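Local coordinates for lipase aflb (Neosartorya fumigata, PDB 6IDY), which probably hydrolyses the ester bonds of lipids as a calcium-binding lipase of the alpha/beta-hydrolase fold, at residues L276-L279 with A280-P283. Residues are numbered along the deposited sequence; the frame is centred on the assembly and turned at random.
Sequences LAAL and ACTP
Between Ala278 and Cys281 the backbone bends back, their CA atoms ending 6.4 Å apart, within the limit for a beta turn with Leu279 and Ala280 at its corners. It is an open turn: Ala278 O stays 5.4 Å from Cys281 N, and no hydrogen bond joins the two sides. Just before it, Ala277 adopts a left-handed backbone conformation (phi 57°), which alanine, with nothing beyond CB, tolerates better than a beta-branched residue. The inner side of the turn is lined by Cys281 SG, Ala278 CB and a methyl of Leu276. Cys281 SG lies 3.3 Å from Ala278 O, placed there by a chi1 of -48° that keeps the sulfur beside its own backbone N and opposite the carbonyl carbon. Ala278 CB meets the same sulfur at 4.1 Å, an ordinary apolar contact with a methyl small enough for the sulfur to sit beside it. Cys281 is disulfide-bonded to Cys273, so the turn forms one end of a small covalent loop. That loop belongs to the excursion between strand 253-259 of the alpha/beta-hydrolase sheet and helix 283-287, and a backbone hydrogen bond between Cys281 and Thr429 ties it to a later part of the chain. Leu276 reaches across with CG anti to the backbone N (chi1 -169°), bringing CD2 within 3.5 Å of Ala280 O. The same methyl lies 4.2 Å from Cys281 SG. Its apolar bulk suits a buried position against Val422, Leu423 and Leu285. Leu279 forms the exposed corner. Beyond the turn Thr282 N-caps helix 283-287, its OG1 hydrogen-bonded to Leu202 O.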
loop_
_atom_site.group_PDB
_atom_site.type_symbol
_atom_site.label_atom_id
_atom_site.label_comp_id
_atom_site.label_asym_id
_atom_site.label_seq_id
_atom_site.Cartn_x
_atom_site.Cartn_y
_atom_site.Cartn_z
ATOM N N LEU A 276 -10.294 1.824 11.362
ATOM C CA LEU A 276 -10.543 2.113 12.777
ATOM C C LEU A 276 -11.939 1.718 13.273
ATOM O O LEU A 276 -12.081 1.385 14.449
ATOM C CB LEU A 276 -10.245 3.598 13.083
ATOM C CG LEU A 276 -10.196 4.021 14.569
ATOM C CD1 LEU A 276 -9.141 3.233 15.348
ATOM C CD2 LEU A 276 -9.957 5.508 14.705
ATOM N N ALA A 277 -12.959 1.734 12.395
ATOM C CA ALA A 277 -14.341 1.368 12.750
ATOM C C ALA A 277 -14.882 2.227 13.910
ATOM O O ALA A 277 -15.554 1.734 14.815
ATOM C CB ALA A 277 -14.455 -0.130 13.051
ATOM N N ALA A 278 -14.600 3.531 13.849
ATOM C CA ALA A 278 -15.015 4.502 14.858
ATOM C C ALA A 278 -15.746 5.693 14.213
ATOM O O ALA A 278 -15.894 5.742 12.987
ATOM C CB ALA A 278 -13.788 4.983 15.626
ATOM N N LEU A 279 -16.219 6.633 15.038
ATOM C CA LEU A 279 -16.882 7.854 14.569
ATOM C C LEU A 279 -15.846 8.950 14.257
ATOM O O LEU A 279 -16.046 9.714 13.323
ATOM C CB LEU A 279 -17.910 8.364 15.598
ATOM C CG LEU A 279 -19.155 7.479 15.836
ATOM C CD1 LEU A 279 -19.926 7.958 17.038
ATOM C CD2 LEU A 279 -20.063 7.448 14.606
ATOM N N ALA A 280 -14.766 9.042 15.058
ATOM C CA ALA A 280 -13.681 10.019 14.882
ATOM C C ALA A 280 -12.452 9.281 14.344
ATOM O O ALA A 280 -11.874 8.421 15.016
ATOM C CB ALA A 280 -13.372 10.727 16.199
ATOM N N CYS A 281 -12.115 9.564 13.086
ATOM C CA CYS A 281 -11.048 8.877 12.362
ATOM C C CYS A 281 -10.103 9.861 11.698
ATOM O O CYS A 281 -9.782 10.872 12.298
ATOM C CB CYS A 281 -11.666 7.903 11.362
ATOM S SG CYS A 281 -12.960 6.859 12.077
ATOM N N THR A 282 -9.614 9.559 10.489
ATOM C CA THR A 282 -8.713 10.464 9.782
ATOM C C THR A 282 -9.344 10.792 8.427
ATOM O O THR A 282 -10.238 10.045 8.003
ATOM C CB THR A 282 -7.270 9.890 9.675
ATOM O OG1 THR A 282 -7.121 9.148 8.468
ATOM C CG2 THR A 282 -6.844 9.056 10.886
ATOM N N PRO A 283 -8.904 11.872 7.719
ATOM C CA PRO A 283 -9.490 12.171 6.400
ATOM C C PRO A 283 -9.447 11.001 5.420
ATOM O O PRO A 283 -10.475 10.707 4.822
ATOM C CB PRO A 283 -8.646 13.350 5.896
ATOM C CG PRO A 283 -8.162 14.015 7.123
ATOM C CD PRO A 283 -7.891 12.887 8.086
#